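Long-range contacts in serine protease inhibitor (Schistosoma haematobium, PDB 3STO), which is a serpin-family protein that probably inhibits serine proteases: residues V278-V283 against F384-Q389; S17-F22 against L390-M395; N98-E103 against T251-V256. All blocks are in the same frame, centred on the assembly; numbering follows the deposited sequence.

In the fold
The three contacts surround one antiparallel group of strands, 253-260, 381-387 and 392-399, which corresponds to part of the serpin B sheet. Interactions 1 and 2 have centres about 10 Å apart. They share the hairpin of the last two strands, where Asp387 N lies 2.8 Å from Met392 O. Interaction 3 is centred about 12 Å from interaction 1 and about 13 Å from interaction 2. It joins the neighbouring strand, with Tyr386 N 2.8 Å from Thr254 O. Three helices thus meet the hairpin end of the sheet. No segment belongs to the reactive-centre loop, which in serpins lies between strand 339-348 and strand 373-376.

Interaction 1: residues V278-V283 against F384-Q389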
ATOM      1  N   VAL A 278     -15.593   1.236   7.790  1.00 26.78           N
ATOM      2  CA  VAL A 278     -14.531   0.361   8.313  1.00 26.89           C
ATOM      3  C   VAL A 278     -14.613  -1.024   7.684  1.00 26.22           C
ATOM      4  O   VAL A 278     -15.568  -1.758   7.929  1.00 27.15           O
ATOM      5  CB  VAL A 278     -14.605   0.257   9.859  1.00 31.12           C
ATOM      6  CG1 VAL A 278     -13.524  -0.644  10.398  1.00 23.32           C
ATOM      7  CG2 VAL A 278     -14.480   1.627  10.457  1.00 23.58           C
ATOM      8  N   LEU A 279     -13.615  -1.357   6.870  1.00 21.73           N
ATOM      9  CA  LEU A 279     -13.639  -2.564   6.060  1.00 21.09           C
ATOM     10  C   LEU A 279     -13.874  -3.828   6.885  1.00 23.72           C
ATOM     11  O   LEU A 279     -14.689  -4.684   6.515  1.00 26.00           O
ATOM     12  CB  LEU A 279     -12.343  -2.701   5.228  1.00 20.18           C
ATOM     13  CG  LEU A 279     -12.255  -3.880   4.206  1.00 21.08           C
ATOM     14  CD1 LEU A 279     -13.432  -3.962   3.202  1.00 11.89           C
ATOM     15  CD2 LEU A 279     -10.931  -3.844   3.438  1.00 16.57           C
ATOM     16  N   SER A 280     -13.156  -3.942   7.998  1.00 21.52           N
ATOM     17  CA  SER A 280     -13.246  -5.120   8.862  1.00 22.87           C
ATOM     18  C   SER A 280     -14.662  -5.398   9.340  1.00 24.04           C
ATOM     19  O   SER A 280     -15.027  -6.555   9.487  1.00 28.03           O
ATOM     20  CB  SER A 280     -12.274  -5.034  10.051  1.00 27.60           C
ATOM     21  OG  SER A 280     -12.570  -3.936  10.885  1.00 25.04           O
ATOM     22  N   GLU A 281     -15.451  -4.346   9.564  1.00 21.55           N
ATOM     23  CA  GLU A 281     -16.860  -4.487   9.937  1.00 23.17           C
ATOM     24  C   GLU A 281     -17.687  -5.125   8.841  1.00 34.50           C
ATOM     25  O   GLU A 281     -18.671  -5.795   9.144  1.00 36.56           O
ATOM     26  CB  GLU A 281     -17.486  -3.128  10.299  1.00 22.93           C
ATOM     27  CG  GLU A 281     -16.880  -2.493  11.558  1.00 38.03           C
ATOM     28  CD  GLU A 281     -17.549  -1.188  11.960  1.00 66.25           C
ATOM     29  OE1 GLU A 281     -18.666  -0.926  11.459  1.00 79.99           O
ATOM     30  OE2 GLU A 281     -16.962  -0.424  12.777  1.00 65.28           O
ATOM     31  N   TYR A 282     -17.298  -4.894   7.574  1.00 33.60           N
ATOM     32  CA  TYR A 282     -17.957  -5.518   6.430  1.00 24.15           C
ATOM     33  C   TYR A 282     -17.449  -6.919   6.250  1.00 27.71           C
ATOM     34  O   TYR A 282     -18.227  -7.836   6.040  1.00 30.55           O
ATOM     35  CB  TYR A 282     -17.788  -4.692   5.142  1.00 21.81           C
ATOM     36  CG  TYR A 282     -18.598  -3.446   5.229  1.00 18.27           C
ATOM     37  CD1 TYR A 282     -18.158  -2.372   5.987  1.00 25.69           C
ATOM     38  CD2 TYR A 282     -19.836  -3.372   4.659  1.00 17.06           C
ATOM     39  CE1 TYR A 282     -18.924  -1.209   6.125  1.00 28.70           C
ATOM     40  CE2 TYR A 282     -20.621  -2.230   4.786  1.00 25.09           C
ATOM     41  CZ  TYR A 282     -20.161  -1.143   5.523  1.00 31.26           C
ATOM     42  OH  TYR A 282     -20.931   0.003   5.653  1.00 25.12           O
ATOM     43  N   VAL A 283     -16.138  -7.094   6.334  1.00 23.57           N
ATOM     44  CA  VAL A 283     -15.569  -8.419   6.150  1.00 22.05           C
ATOM     45  C   VAL A 283     -16.089  -9.418   7.197  1.00 37.43           C
ATOM     46  O   VAL A 283     -16.345 -10.588   6.868  1.00 29.75           O
ATOM     47  CB  VAL A 283     -14.020  -8.351   6.065  1.00 33.43           C
ATOM     48  CG1 VAL A 283     -13.390  -9.745   5.958  1.00 23.29           C
ATOM     49  CG2 VAL A 283     -13.607  -7.518   4.858  1.00 28.65           C
ATOM     50  N   PHE A 384      -9.163  -4.787  -2.237  1.00 15.02           N
ATOM     51  CA  PHE A 384      -8.185  -4.701  -1.169  1.00 16.35           C
ATOM     52  C   PHE A 384      -7.436  -6.002  -1.038  1.00 19.29           C
ATOM     53  O   PHE A 384      -7.986  -7.063  -1.317  1.00 14.13           O
ATOM     54  CB  PHE A 384      -8.898  -4.479   0.141  1.00 15.32           C
ATOM     55  CG  PHE A 384      -9.764  -3.245   0.180  1.00 14.67           C
ATOM     56  CD1 PHE A 384      -9.219  -2.003   0.570  1.00 18.18           C
ATOM     57  CD2 PHE A 384     -11.112  -3.331  -0.085  1.00 12.55           C
ATOM     58  CE1 PHE A 384      -9.992  -0.874   0.672  1.00 13.67           C
ATOM     59  CE2 PHE A 384     -11.926  -2.196  -0.006  1.00 15.90           C
ATOM     60  CZ  PHE A 384     -11.365  -0.964   0.385  1.00 19.57           C
ATOM     61  N   ILE A 385      -6.168  -5.934  -0.642  1.00 15.96           N
ATOM     62  CA  ILE A 385      -5.581  -7.096  -0.004  1.00 12.61           C
ATOM     63  C   ILE A 385      -5.830  -6.872   1.477  1.00 16.57           C
ATOM     64  O   ILE A 385      -5.378  -5.888   2.035  1.00 19.93           O
ATOM     65  CB  ILE A 385      -4.127  -7.219  -0.289  1.00 20.15           C
ATOM     66  CG1 ILE A 385      -3.923  -7.430  -1.783  1.00 16.89           C
ATOM     67  CG2 ILE A 385      -3.509  -8.327   0.591  1.00 13.68           C
ATOM     68  CD1 ILE A 385      -2.476  -7.317  -2.217  1.00 21.25           C
ATOM     69  N   TYR A 386      -6.630  -7.730   2.093  1.00 15.35           N
ATOM     70  CA  TYR A 386      -7.071  -7.503   3.459  1.00 18.14           C
ATOM     71  C   TYR A 386      -6.287  -8.434   4.380  1.00 16.93           C
ATOM     72  O   TYR A 386      -6.105  -9.611   4.063  1.00 13.08           O
ATOM     73  CB  TYR A 386      -8.583  -7.775   3.561  1.00 16.49           C
ATOM     74  CG  TYR A 386      -9.185  -7.682   4.948  1.00 17.04           C
ATOM     75  CD1 TYR A 386      -9.335  -6.458   5.584  1.00 16.54           C
ATOM     76  CD2 TYR A 386      -9.607  -8.824   5.623  1.00 21.76           C
ATOM     77  CE1 TYR A 386      -9.891  -6.363   6.846  1.00 20.60           C
ATOM     78  CE2 TYR A 386     -10.164  -8.744   6.895  1.00 23.32           C
ATOM     79  CZ  TYR A 386     -10.297  -7.500   7.509  1.00 33.25           C
ATOM     80  OH  TYR A 386     -10.858  -7.392   8.772  1.00 26.72           O
ATOM     81  N   ASP A 387      -5.825  -7.892   5.512  1.00 19.13           N
ATOM     82  CA  ASP A 387      -5.059  -8.654   6.509  1.00 15.50           C
ATOM     83  C   ASP A 387      -5.949  -9.095   7.674  1.00 19.63           C
ATOM     84  O   ASP A 387      -6.482  -8.260   8.404  1.00 18.02           O
ATOM     85  CB  ASP A 387      -3.890  -7.822   7.005  1.00 17.62           C
ATOM     86  CG  ASP A 387      -2.954  -8.605   7.920  1.00 28.61           C
ATOM     87  OD1 ASP A 387      -3.411  -9.472   8.712  1.00 27.41           O
ATOM     88  OD2 ASP A 387      -1.746  -8.327   7.852  1.00 22.57           O
ATOM     89  N   GLN A 388      -6.111 -10.409   7.854  1.00 18.84           N
ATOM     90  CA  GLN A 388      -7.151 -10.918   8.759  1.00 21.72           C
ATOM     91  C   GLN A 388      -6.709 -10.885  10.192  1.00 19.34           C
ATOM     92  O   GLN A 388      -7.516 -10.977  11.111  1.00 27.55           O
ATOM     93  CB  GLN A 388      -7.623 -12.327   8.373  1.00 20.24           C
ATOM     94  CG  GLN A 388      -8.101 -12.402   6.950  1.00 17.37           C
ATOM     95  CD  GLN A 388      -9.443 -13.074   6.816  1.00 30.16           C
ATOM     96  OE1 GLN A 388     -10.452 -12.653   7.420  1.00 34.15           O
ATOM     97  NE2 GLN A 388      -9.473 -14.131   6.032  1.00 33.47           N
ATOM     98  N   GLN A 389      -5.414 -10.725  10.383  1.00 18.04           N
ATOM     99  CA  GLN A 389      -4.891 -10.592  11.724  1.00 20.94           C
ATOM    100  C   GLN A 389      -4.909  -9.122  12.171  1.00 29.56           C
ATOM    101  O   GLN A 389      -5.484  -8.778  13.208  1.00 28.87           O
ATOM    102  CB  GLN A 389      -3.501 -11.203  11.774  1.00 23.55           C
ATOM    103  CG  GLN A 389      -2.904 -11.235  13.143  1.00 34.29           C
ATOM    104  CD  GLN A 389      -1.573 -11.867  13.100  1.00 38.91           C
ATOM    105  OE1 GLN A 389      -1.427 -12.980  12.550  1.00 33.72           O
ATOM    106  NE2 GLN A 389      -0.554 -11.153  13.613  1.00 35.62           N
TER
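Leu279 holds CG anti to its backbone N (chi1 -175°), and Tyr386 does the same with its own CG (chi1 176°). The two side chains slide past each other in opposite directions, and Leu279 CD2 comes to 3.7 Å from Tyr386 CD1. Leu279 also meets Phe384, tip to tip. Its CD2 methyl sits over one face of the Phe384 ring, offset toward the rim, and lies 3.6 Å from the ring centroid. This is a CH-pi contact. The CD1 methyl reaches farther along the same ring, to 4.0 Å from Phe384 CE2. One helix turn on, Val283 sits over one face of the Tyr386 ring. Its CG2 lies above the ring centre, 4.1 Å from the centroid, in a second CH-pi contact. Its other branch comes closer to a ring atom, with CG1 3.5 Å from Tyr386 CE2. Ser280 touches the phenol end. Its CB is 3.0 Å from Tyr386 OH, a tight approach. No hydrogen bond joins the two segments, so the contact rests on methyl groups against aromatic rings.

Helix 279-283 runs across strand 384-387, with 82° between their directions and 10.4 Å between their axes. Leu272 of helix 269-273 also packs on Leu279 and Phe384. On the strand side, Asp387 OD1 accepts from Gln389 N in an Asx turn, where the strand gives way to the loop. The arrangement is a short helix laid nearly perpendicular across a strand, as where the small helices after strand 253-260 cover the B sheet of the serpin fold.

Interaction 2: residues S17-F22 against L390-M395; sequences SSHKAF and LTMPIM
His19 and Lys20 meet the chain at Thr391 and Met392, which both face Asp387 in a G1 beta bulge. The bulge lies where the hairpin of strands 381-387 and 392-399 turns back. The backbone of Thr391 is left-handed there (phi 44°, psi 51°).

Ser17 stands at the N-cap position of helix 18-30. His19 follows in the first turn and also touches Leu47 of helix 43-55. Its ring presents an edge to Met392, which is modelled as selenomethionine. SE lies near the ring plane, 3.4 Å from His19 CD2, so this is a sulfur-aromatic type of contact made by selenium. The bend of Met392 at chi3 (-52°) places CE beside the neighbouring lysine, 3.9 Å from Lys20 CG. That same CG lies over one face of the His19 ring, toward its rim.

Beyond CG the Lys20 chain is extended, which carries the ammonium across to the bulge. NZ gives a hydrogen bond to Thr391 OG1 at 2.8 Å. A second goes to Thr391 O at 3.1 Å, with NZ above the carbonyl plane. A third, weak one reaches Leu390 O at 3.3 Å. The contact fastens the start of the N-terminal helix to the C-terminal hairpin. Thr391 OG1 itself donates to Leu390 O, 2.8 Å away.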
ATOM      1  N   SER A  17      -6.229   2.176  17.462  1.00 47.00           N
ATOM      2  CA  SER A  17      -4.795   1.965  17.377  1.00 36.91           C
ATOM      3  C   SER A  17      -4.188   3.014  16.469  1.00 37.10           C
ATOM      4  O   SER A  17      -4.824   3.502  15.524  1.00 36.22           O
ATOM      5  CB  SER A  17      -4.442   0.538  16.917  1.00 43.31           C
ATOM      6  OG  SER A  17      -4.542   0.376  15.508  1.00 47.56           O
ATOM      7  N   SER A  18      -2.952   3.369  16.784  1.00 30.32           N
ATOM      8  CA  SER A  18      -2.292   4.498  16.154  1.00 43.88           C
ATOM      9  C   SER A  18      -2.190   4.320  14.650  1.00 38.59           C
ATOM     10  O   SER A  18      -2.473   5.239  13.873  1.00 31.86           O
ATOM     11  CB  SER A  18      -0.891   4.650  16.741  1.00 46.16           C
ATOM     12  OG  SER A  18      -0.977   5.006  18.106  1.00 57.50           O
ATOM     13  N   HIS A  19      -1.776   3.121  14.259  1.00 26.16           N
ATOM     14  CA  HIS A  19      -1.492   2.832  12.877  1.00 26.21           C
ATOM     15  C   HIS A  19      -2.805   2.791  12.071  1.00 32.36           C
ATOM     16  O   HIS A  19      -2.805   3.030  10.860  1.00 29.32           O
ATOM     17  CB  HIS A  19      -0.659   1.543  12.766  1.00 23.00           C
ATOM     18  CG  HIS A  19      -1.423   0.302  13.089  1.00 33.81           C
ATOM     19  ND1 HIS A  19      -1.711  -0.081  14.383  1.00 36.18           N
ATOM     20  CD2 HIS A  19      -1.986  -0.629  12.284  1.00 25.25           C
ATOM     21  CE1 HIS A  19      -2.402  -1.206  14.363  1.00 39.85           C
ATOM     22  NE2 HIS A  19      -2.582  -1.560  13.101  1.00 41.42           N
ATOM     23  N   LYS A  20      -3.927   2.542  12.748  1.00 33.05           N
ATOM     24  CA  LYS A  20      -5.219   2.583  12.069  1.00 30.25           C
ATOM     25  C   LYS A  20      -5.722   4.015  11.949  1.00 27.34           C
ATOM     26  O   LYS A  20      -6.392   4.362  10.971  1.00 34.02           O
ATOM     27  CB  LYS A  20      -6.269   1.695  12.756  1.00 28.28           C
ATOM     28  CG  LYS A  20      -6.057   0.208  12.583  1.00 32.26           C
ATOM     29  CD  LYS A  20      -7.316  -0.596  12.978  1.00 24.34           C
ATOM     30  CE  LYS A  20      -7.044  -2.089  12.881  1.00 39.40           C
ATOM     31  NZ  LYS A  20      -8.290  -2.937  12.769  1.00 38.09           N
ATOM     32  N   ALA A  21      -5.414   4.835  12.954  1.00 37.81           N
ATOM     33  CA  ALA A  21      -5.700   6.276  12.932  1.00 26.14           C
ATOM     34  C   ALA A  21      -4.941   6.957  11.799  1.00 27.03           C
ATOM     35  O   ALA A  21      -5.516   7.712  11.008  1.00 32.76           O
ATOM     36  CB  ALA A  21      -5.310   6.895  14.248  1.00 31.95           C
ATOM     37  N   PHE A  22      -3.644   6.682  11.726  1.00 21.90           N
ATOM     38  CA  PHE A  22      -2.841   7.163  10.617  1.00 27.26           C
ATOM     39  C   PHE A  22      -3.485   6.729   9.296  1.00 27.27           C
ATOM     40  O   PHE A  22      -3.764   7.533   8.420  1.00 25.27           O
ATOM     41  CB  PHE A  22      -1.418   6.593  10.695  1.00 21.86           C
ATOM     42  CG  PHE A  22      -0.577   6.962   9.514  1.00 28.91           C
ATOM     43  CD1 PHE A  22      -0.039   8.244   9.398  1.00 24.08           C
ATOM     44  CD2 PHE A  22      -0.379   6.059   8.477  1.00 29.55           C
ATOM     45  CE1 PHE A  22       0.706   8.604   8.283  1.00 28.11           C
ATOM     46  CE2 PHE A  22       0.367   6.404   7.350  1.00 22.52           C
ATOM     47  CZ  PHE A  22       0.925   7.677   7.256  1.00 28.64           C
ATOM     48  N   LEU A 390      -4.333  -8.244  11.355  1.00 30.15           N
ATOM     49  CA  LEU A 390      -4.396  -6.818  11.629  1.00 17.44           C
ATOM     50  C   LEU A 390      -5.799  -6.244  11.447  1.00 28.01           C
ATOM     51  O   LEU A 390      -6.047  -5.114  11.830  1.00 30.88           O
ATOM     52  CB  LEU A 390      -3.421  -6.076  10.738  1.00 17.81           C
ATOM     53  CG  LEU A 390      -1.964  -6.534  10.819  1.00 27.57           C
ATOM     54  CD1 LEU A 390      -1.116  -5.680   9.895  1.00 32.19           C
ATOM     55  CD2 LEU A 390      -1.430  -6.467  12.238  1.00 27.98           C
ATOM     56  N   THR A 391      -6.711  -7.035  10.875  1.00 22.81           N
ATOM     57  CA  THR A 391      -8.042  -6.567  10.456  1.00 25.20           C
ATOM     58  C   THR A 391      -8.038  -5.209   9.735  1.00 21.79           C
ATOM     59  O   THR A 391      -8.811  -4.303  10.065  1.00 28.15           O
ATOM     60  CB  THR A 391      -9.087  -6.578  11.601  1.00 25.65           C
ATOM     61  OG1 THR A 391      -8.623  -5.753  12.673  1.00 32.35           O
ATOM     62  CG2 THR A 391      -9.288  -7.983  12.114  1.00 23.53           C
HETATM   63  N   MSE A 392      -7.185  -5.088   8.734  1.00 13.09           N
HETATM   64  CA  MSE A 392      -7.150  -3.871   7.962  1.00 26.75           C
HETATM   65  C   MSE A 392      -6.608  -4.171   6.579  1.00 23.66           C
HETATM   66  O   MSE A 392      -5.993  -5.198   6.349  1.00 16.03           O
HETATM   67  CB  MSE A 392      -6.263  -2.839   8.644  1.00 19.12           C
HETATM   68  CG  MSE A 392      -4.787  -3.156   8.496  1.00 38.61           C
HETATM   69 SE   MSE A 392      -3.596  -2.027   9.624  1.00 67.64          SE
HETATM   70  CE  MSE A 392      -4.277  -0.252   9.094  1.00 35.02           C
ATOM     71  N   PRO A 393      -6.860  -3.272   5.633  1.00 23.25           N
ATOM     72  CA  PRO A 393      -6.249  -3.513   4.327  1.00 15.40           C
ATOM     73  C   PRO A 393      -4.797  -3.072   4.319  1.00 19.29           C
ATOM     74  O   PRO A 393      -4.420  -2.026   4.853  1.00 26.24           O
ATOM     75  CB  PRO A 393      -7.080  -2.628   3.392  1.00 22.02           C
ATOM     76  CG  PRO A 393      -7.516  -1.473   4.282  1.00 21.04           C
ATOM     77  CD  PRO A 393      -7.769  -2.107   5.640  1.00 21.25           C
ATOM     78  N   ILE A 394      -3.962  -3.893   3.724  1.00 16.79           N
ATOM     79  CA  ILE A 394      -2.601  -3.476   3.525  1.00 24.79           C
ATOM     80  C   ILE A 394      -2.371  -2.959   2.106  1.00 22.59           C
ATOM     81  O   ILE A 394      -1.335  -2.393   1.808  1.00 26.14           O
ATOM     82  CB  ILE A 394      -1.613  -4.588   3.892  1.00 29.02           C
ATOM     83  CG1 ILE A 394      -1.836  -5.807   3.025  1.00 20.53           C
ATOM     84  CG2 ILE A 394      -1.729  -4.945   5.404  1.00 21.58           C
ATOM     85  CD1 ILE A 394      -0.664  -6.736   3.091  1.00 34.63           C
HETATM   86  N   MSE A 395      -3.357  -3.143   1.241  1.00 21.47           N
HETATM   87  CA  MSE A 395      -3.326  -2.588  -0.103  1.00 19.09           C
HETATM   88  C   MSE A 395      -4.782  -2.181  -0.404  1.00 22.45           C
HETATM   89  O   MSE A 395      -5.720  -2.938  -0.140  1.00 19.29           O
HETATM   90  CB  MSE A 395      -2.748  -3.611  -1.074  1.00 20.89           C
HETATM   91  CG  MSE A 395      -2.568  -3.187  -2.527  1.00 32.44           C
HETATM   92 SE   MSE A 395      -4.165  -3.009  -3.668  1.00101.36          SE
HETATM   93  CE  MSE A 395      -5.147  -4.716  -3.636  1.00 27.46           C
TER

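Interaction 3: residues N98-E103 against T251-V256; sequences NSLTSE and TRFTFV
Arg252 crosses the gap to Ser99, Leu100 and Glu103, just before strand 253-256 begins. Its CG is anti to the backbone N (chi1 153°), and the chain is extended from CG to NE. The guanidinium therefore lies well out from the strand, at the end of helix 82-101. There it forms a salt bridge. NH1 donates to Glu103 OE2 at 2.8 Å, with an N-H...O angle of 163°. OE2 lies in the guanidinium plane and uses its anti lone pair, while the carboxylate stands almost upright to that plane, 87° apart. OE2 is also 3.2 Å from Arg252 CD, so the carboxylate rests against the aliphatic part of the chain.

Both terminal nitrogens reach Ser99. NH2 donates to Ser99 OG at 3.0 Å, somewhat tilted from the guanidinium plane. NH1 adds a weak bond to Ser99 O, also 3.0 Å away. Ser102 OG donates to the same carbonyl. The Leu100 side chain crosses that of Arg252 at about a right angle, with Leu100 CD2 4.0 Å from Arg252 NH2.

Phe253 opens the strand. One face of its ring has Arg252 CG over the centre. Its edge is met by Glu103, whose CB is 3.8 Å from Phe253 CE2. Leu100 CD2 meets the same edge on the other side of CZ, 4.2 Å from Phe253 CE1. Phe194 makes an edge-to-face contact with the same ring.

Helix 82-101 is thus joined to the B-sheet strands of the serpin fold. Arg252 NE also forms a salt bridge with Asp387 OD1. Sharing one guanidinium probably eases the repulsion between Glu103 and Asp387 and favours their ionised forms, though a net negative charge would remain if both are ionised.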
ATOM      1  N   ASN A  98       7.636  -7.144  11.822  1.00 21.14           N
ATOM      2  CA  ASN A  98       7.744  -8.540  12.230  1.00 25.86           C
ATOM      3  C   ASN A  98       6.509  -9.382  11.886  1.00 27.34           C
ATOM      4  O   ASN A  98       6.629 -10.523  11.446  1.00 16.32           O
ATOM      5  CB  ASN A  98       8.008  -8.666  13.730  1.00 20.61           C
ATOM      6  CG  ASN A  98       9.435  -8.311  14.105  1.00 31.85           C
ATOM      7  OD1 ASN A  98      10.351  -8.432  13.286  1.00 33.76           O
ATOM      8  ND2 ASN A  98       9.631  -7.871  15.351  1.00 24.80           N
ATOM      9  N   SER A  99       5.340  -8.810  12.136  1.00 17.58           N
ATOM     10  CA  SER A  99       4.084  -9.470  11.886  1.00 22.06           C
ATOM     11  C   SER A  99       3.949  -9.770  10.408  1.00 23.50           C
ATOM     12  O   SER A  99       3.664 -10.892  10.047  1.00 22.02           O
ATOM     13  CB  SER A  99       2.934  -8.607  12.357  1.00 21.76           C
ATOM     14  OG  SER A  99       1.737  -9.332  12.295  1.00 31.77           O
ATOM     15  N   LEU A 100       4.248  -8.796   9.552  1.00 22.23           N
ATOM     16  CA  LEU A 100       4.031  -8.955   8.114  1.00 16.99           C
ATOM     17  C   LEU A 100       5.076  -9.833   7.426  1.00 25.28           C
ATOM     18  O   LEU A 100       4.733 -10.693   6.580  1.00 22.14           O
ATOM     19  CB  LEU A 100       3.933  -7.587   7.427  1.00 22.75           C
ATOM     20  CG  LEU A 100       2.661  -6.772   7.682  1.00 26.78           C
ATOM     21  CD1 LEU A 100       2.829  -5.312   7.214  1.00 19.99           C
ATOM     22  CD2 LEU A 100       1.508  -7.442   6.970  1.00 23.38           C
ATOM     23  N   THR A 101       6.344  -9.636   7.779  1.00 18.81           N
ATOM     24  CA  THR A 101       7.423 -10.359   7.092  1.00 23.77           C
ATOM     25  C   THR A 101       7.570 -11.789   7.619  1.00 18.13           C
ATOM     26  O   THR A 101       8.281 -12.590   7.048  1.00 25.22           O
ATOM     27  CB  THR A 101       8.789  -9.622   7.172  1.00 29.55           C
ATOM     28  OG1 THR A 101       9.247  -9.609   8.527  1.00 30.86           O
ATOM     29  CG2 THR A 101       8.668  -8.175   6.667  1.00 29.84           C
ATOM     30  N   SER A 102       6.888 -12.108   8.709  1.00 18.82           N
ATOM     31  CA  SER A 102       6.890 -13.477   9.189  1.00 23.92           C
ATOM     32  C   SER A 102       6.038 -14.405   8.304  1.00 27.38           C
ATOM     33  O   SER A 102       6.146 -15.622   8.405  1.00 24.40           O
ATOM     34  CB  SER A 102       6.386 -13.552  10.619  1.00 21.83           C
ATOM     35  OG  SER A 102       5.010 -13.250  10.671  1.00 30.13           O
ATOM     36  N   GLU A 103       5.208 -13.846   7.431  1.00 18.09           N
ATOM     37  CA  GLU A 103       4.332 -14.685   6.623  1.00 24.19           C
ATOM     38  C   GLU A 103       5.039 -15.280   5.399  1.00 21.87           C
ATOM     39  O   GLU A 103       5.660 -14.583   4.586  1.00 21.97           O
ATOM     40  CB  GLU A 103       3.029 -13.957   6.279  1.00 22.97           C
ATOM     41  CG  GLU A 103       2.271 -13.476   7.525  1.00 22.86           C
ATOM     42  CD  GLU A 103       1.709 -14.660   8.319  1.00 32.07           C
ATOM     43  OE1 GLU A 103       1.758 -15.809   7.807  1.00 22.60           O
ATOM     44  OE2 GLU A 103       1.207 -14.439   9.444  1.00 22.55           O
ATOM     45  N   THR A 251      -3.684 -17.997   4.230  1.00 16.04           N
ATOM     46  CA  THR A 251      -5.044 -17.502   4.351  1.00 15.64           C
ATOM     47  C   THR A 251      -5.250 -16.379   5.358  1.00 25.38           C
ATOM     48  O   THR A 251      -6.387 -15.959   5.616  1.00 28.57           O
ATOM     49  CB  THR A 251      -6.045 -18.632   4.587  1.00 29.99           C
ATOM     50  OG1 THR A 251      -5.856 -19.175   5.900  1.00 25.98           O
ATOM     51  CG2 THR A 251      -5.880 -19.713   3.500  1.00 16.56           C
ATOM     52  N   ARG A 252      -4.156 -15.885   5.926  1.00 20.96           N
ATOM     53  CA  ARG A 252      -4.214 -14.650   6.694  1.00 22.04           C
ATOM     54  C   ARG A 252      -4.592 -13.457   5.754  1.00 22.52           C
ATOM     55  O   ARG A 252      -5.210 -12.474   6.154  1.00 18.47           O
ATOM     56  CB  ARG A 252      -2.853 -14.415   7.371  1.00 18.61           C
ATOM     57  CG  ARG A 252      -2.571 -12.951   7.632  1.00 21.18           C
ATOM     58  CD  ARG A 252      -1.367 -12.755   8.510  1.00 18.65           C
ATOM     59  NE  ARG A 252      -1.245 -11.356   8.914  1.00 20.33           N
ATOM     60  CZ  ARG A 252      -0.224 -10.876   9.616  1.00 23.10           C
ATOM     61  NH1 ARG A 252       0.765 -11.682   9.980  1.00 21.30           N
ATOM     62  NH2 ARG A 252      -0.190  -9.595   9.948  1.00 25.85           N
ATOM     63  N   PHE A 253      -4.195 -13.562   4.498  1.00 16.63           N
ATOM     64  CA  PHE A 253      -4.475 -12.548   3.513  1.00 22.90           C
ATOM     65  C   PHE A 253      -5.597 -12.996   2.569  1.00 31.17           C
ATOM     66  O   PHE A 253      -5.664 -14.163   2.166  1.00 21.46           O
ATOM     67  CB  PHE A 253      -3.192 -12.232   2.736  1.00 16.75           C
ATOM     68  CG  PHE A 253      -2.069 -11.791   3.626  1.00 20.31           C
ATOM     69  CD1 PHE A 253      -2.125 -10.542   4.261  1.00 17.03           C
ATOM     70  CD2 PHE A 253      -0.964 -12.621   3.855  1.00 15.42           C
ATOM     71  CE1 PHE A 253      -1.093 -10.131   5.115  1.00 22.08           C
ATOM     72  CE2 PHE A 253       0.045 -12.216   4.680  1.00 16.51           C
ATOM     73  CZ  PHE A 253      -0.026 -10.972   5.331  1.00 18.79           C
ATOM     74  N   THR A 254      -6.478 -12.053   2.234  1.00 30.18           N
ATOM     75  CA  THR A 254      -7.572 -12.311   1.304  1.00 22.02           C
ATOM     76  C   THR A 254      -7.767 -11.137   0.350  1.00 22.34           C
ATOM     77  O   THR A 254      -7.426  -9.999   0.675  1.00 21.07           O
ATOM     78  CB  THR A 254      -8.870 -12.645   2.057  1.00 21.97           C
ATOM     79  OG1 THR A 254      -9.862 -13.012   1.117  1.00 39.12           O
ATOM     80  CG2 THR A 254      -9.377 -11.470   2.876  1.00 17.71           C
ATOM     81  N   PHE A 255      -8.249 -11.427  -0.854  1.00 18.45           N
ATOM     82  CA  PHE A 255      -8.518 -10.392  -1.832  1.00 15.25           C
ATOM     83  C   PHE A 255      -9.981 -10.039  -1.763  1.00 14.44           C
ATOM     84  O   PHE A 255     -10.813 -10.882  -2.036  1.00 18.68           O
ATOM     85  CB  PHE A 255      -8.181 -10.895  -3.218  1.00 19.75           C
ATOM     86  CG  PHE A 255      -8.273  -9.856  -4.281  1.00 10.76           C
ATOM     87  CD1 PHE A 255      -7.397  -8.759  -4.287  1.00 17.09           C
ATOM     88  CD2 PHE A 255      -9.156 -10.019  -5.337  1.00 12.90           C
ATOM     89  CE1 PHE A 255      -7.441  -7.788  -5.325  1.00 15.45           C
ATOM     90  CE2 PHE A 255      -9.224  -9.062  -6.376  1.00 16.96           C
ATOM     91  CZ  PHE A 255      -8.351  -7.941  -6.355  1.00 23.11           C
ATOM     92  N   VAL A 256     -10.283  -8.811  -1.347  1.00 13.86           N
ATOM     93  CA  VAL A 256     -11.644  -8.352  -1.155  1.00 14.87           C
ATOM     94  C   VAL A 256     -12.053  -7.482  -2.342  1.00 21.81           C
ATOM     95  O   VAL A 256     -11.364  -6.517  -2.648  1.00 16.68           O
ATOM     96  CB  VAL A 256     -11.773  -7.596   0.172  1.00 17.03           C
ATOM     97  CG1 VAL A 256     -13.186  -6.965   0.327  1.00 12.84           C
ATOM     98  CG2 VAL A 256     -11.442  -8.551   1.349  1.00 15.29           C
TER